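PDB 1XG8: hypothetical protein SA0798 from Staphylococcus aureus subsp. aureus N315, which is of unknown function but belongs to the DUF1462 family of the thioredoxin clan, whose fold it adopts, and has no established activity. Local coordinates for residues A15-A20 / L78-I83. Sequence-based numbering, arbitrary orientation.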
loop_
_atom_site.group_PDB
_atom_site.type_symbol
_atom_site.label_atom_id
_atom_site.label_comp_id
_atom_site.label_asym_id
_atom_site.label_seq_id
_atom_site.Cartn_x
_atom_site.Cartn_y
_atom_site.Cartn_z
ATOM N N ALA A 15 3.828 -7.276 8.237
ATOM C CA ALA A 15 4.418 -7.732 9.477
ATOM C C ALA A 15 5.920 -7.878 9.277
ATOM O O ALA A 15 6.407 -7.902 8.148
ATOM C CB ALA A 15 3.798 -9.051 9.885
ATOM N N ASP A 16 6.653 -7.979 10.377
ATOM C CA ASP A 16 8.095 -8.113 10.301
ATOM C C ASP A 16 8.503 -9.538 9.931
ATOM O O ASP A 16 9.680 -9.892 9.983
ATOM C CB ASP A 16 8.718 -7.703 11.637
ATOM C CG ASP A 16 10.199 -7.407 11.518
ATOM O OD1 ASP A 16 10.601 -6.765 10.522
ATOM O OD2 ASP A 16 10.957 -7.804 12.423
ATOM N N VAL A 17 7.520 -10.353 9.559
ATOM C CA VAL A 17 7.759 -11.741 9.164
ATOM C C VAL A 17 7.066 -11.944 7.827
ATOM O O VAL A 17 6.157 -11.193 7.496
ATOM C CB VAL A 17 7.194 -12.729 10.200
ATOM C CG1 VAL A 17 8.028 -12.673 11.470
ATOM C CG2 VAL A 17 5.748 -12.391 10.501
ATOM N N ILE A 18 7.467 -12.956 7.063
ATOM C CA ILE A 18 6.870 -13.158 5.747
ATOM C C ILE A 18 5.514 -13.861 5.724
ATOM O O ILE A 18 5.190 -14.657 6.602
ATOM C CB ILE A 18 7.848 -13.923 4.784
ATOM C CG1 ILE A 18 9.234 -13.252 4.756
ATOM C CG2 ILE A 18 7.294 -13.897 3.340
ATOM C CD1 ILE A 18 10.090 -13.473 5.995
ATOM N N CYS A 19 4.728 -13.537 4.697
ATOM C CA CYS A 19 3.405 -14.108 4.470
ATOM C C CYS A 19 3.555 -15.473 3.791
ATOM O O CYS A 19 4.181 -15.595 2.735
ATOM C CB CYS A 19 2.600 -13.163 3.585
ATOM S SG CYS A 19 1.026 -13.800 3.015
ATOM N N ALA A 20 2.985 -16.501 4.410
ATOM C CA ALA A 20 3.062 -17.869 3.904
ATOM C C ALA A 20 2.734 -18.033 2.430
ATOM O O ALA A 20 3.410 -18.782 1.726
ATOM C CB ALA A 20 2.155 -18.761 4.721
ATOM N N LEU A 78 -6.770 -11.561 1.732
ATOM C CA LEU A 78 -5.723 -10.766 1.113
ATOM C C LEU A 78 -4.392 -11.165 1.736
ATOM O O LEU A 78 -4.355 -11.698 2.844
ATOM C CB LEU A 78 -5.957 -9.269 1.343
ATOM C CG LEU A 78 -7.217 -8.618 0.776
ATOM C CD1 LEU A 78 -7.089 -7.116 0.946
ATOM C CD2 LEU A 78 -7.389 -8.965 -0.696
ATOM N N PHE A 79 -3.307 -10.910 1.014
ATOM C CA PHE A 79 -1.964 -11.215 1.491
ATOM C C PHE A 79 -1.317 -9.908 1.907
ATOM O O PHE A 79 -1.902 -8.833 1.768
ATOM C CB PHE A 79 -1.105 -11.830 0.376
ATOM C CG PHE A 79 -1.700 -13.061 -0.257
ATOM C CD1 PHE A 79 -1.202 -13.535 -1.469
ATOM C CD2 PHE A 79 -2.755 -13.742 0.342
ATOM C CE1 PHE A 79 -1.747 -14.668 -2.074
ATOM C CE2 PHE A 79 -3.307 -14.875 -0.256
ATOM C CZ PHE A 79 -2.802 -15.337 -1.464
ATOM N N TYR A 80 -0.100 -10.000 2.424
ATOM C CA TYR A 80 0.639 -8.807 2.800
ATOM C C TYR A 80 2.086 -9.042 2.356
ATOM O O TYR A 80 2.535 -10.185 2.252
ATOM C CB TYR A 80 0.531 -8.545 4.307
ATOM C CG TYR A 80 1.224 -9.573 5.158
ATOM C CD1 TYR A 80 2.603 -9.511 5.381
ATOM C CD2 TYR A 80 0.509 -10.623 5.727
ATOM C CE1 TYR A 80 3.249 -10.466 6.145
ATOM C CE2 TYR A 80 1.148 -11.587 6.492
ATOM C CZ TYR A 80 2.517 -11.500 6.696
ATOM O OH TYR A 80 3.139 -12.456 7.454
ATOM N N PRO A 81 2.833 -7.963 2.080
ATOM C CA PRO A 81 2.391 -6.564 2.166
ATOM C C PRO A 81 1.116 -6.218 1.407
ATOM O O PRO A 81 0.866 -6.736 0.326
ATOM C CB PRO A 81 3.592 -5.790 1.621
ATOM C CG PRO A 81 4.196 -6.760 0.636
ATOM C CD PRO A 81 4.152 -8.050 1.427
ATOM N N LEU A 82 0.306 -5.349 2.004
ATOM C CA LEU A 82 -0.913 -4.871 1.369
ATOM C C LEU A 82 -0.729 -3.363 1.253
ATOM O O LEU A 82 -0.374 -2.697 2.228
ATOM C CB LEU A 82 -2.151 -5.178 2.218
ATOM C CG LEU A 82 -3.473 -4.536 1.755
ATOM C CD1 LEU A 82 -3.964 -5.168 0.468
ATOM C CD2 LEU A 82 -4.519 -4.714 2.843
ATOM N N ILE A 83 -0.941 -2.833 0.054
ATOM C CA ILE A 83 -0.802 -1.408 -0.173
ATOM C C ILE A 83 -2.162 -0.778 -0.414
ATOM O O ILE A 83 -2.972 -1.317 -1.169
ATOM C CB ILE A 83 0.074 -1.106 -1.420
ATOM C CG1 ILE A 83 1.463 -1.724 -1.255
ATOM C CG2 ILE A 83 0.186 0.400 -1.619
ATOM C CD1 ILE A 83 2.489 -1.256 -2.268
HETATM O O HOH W 1 5.164 -10.960 3.269
#
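Y80 reaches from 78-83 into the bend of 15-20, where C19 lies over its ring. With chi1 67°, CG sits between the backbone N and the carbonyl carbon. Beside the root of the ring, CD1 stands 3.8 Å from A15 N. One atom further out, CE1 has V17 O close by and meets A15 CB at 4.0 Å; a single methyl suits this buried place, giving an apolar contact with little bulk. Tyrosine offers C19 a flat face: C19 CB lies over it, 3.6 Å from the ring centroid and only 14° off its normal, a CH-pi contact with CD2, CE2 and CZ beneath, while C19 SG makes a sulfur-aromatic contact over the face at 4.5 Å from the same centroid. With SG anti to the backbone N (chi1 172°), the short side chain of C19 also brings its polarisable SG within 3.9 Å of F79 CB. In the thioredoxin fold, the loop after the first strand of the core, here 8-14, leads into a helix, here 28-42, and a cis-proline precedes a later strand; P81, after a cis peptide bond, heads strand 82-85 in that way. The carbonyl before that proline, Y80 O, accepts from a water that in turn accepts from C19 N, a one-water bridge between the loops. Tyrosine's polar tip can sit among backbone carbonyls, with Y80 OH 3.3 Å from V17 O and 3.1 Å from I18 O. V17 O lies at the ring edge, in its plane, and V17's branch lends a methyl, CG2, 4.0 Å from Y80 OH.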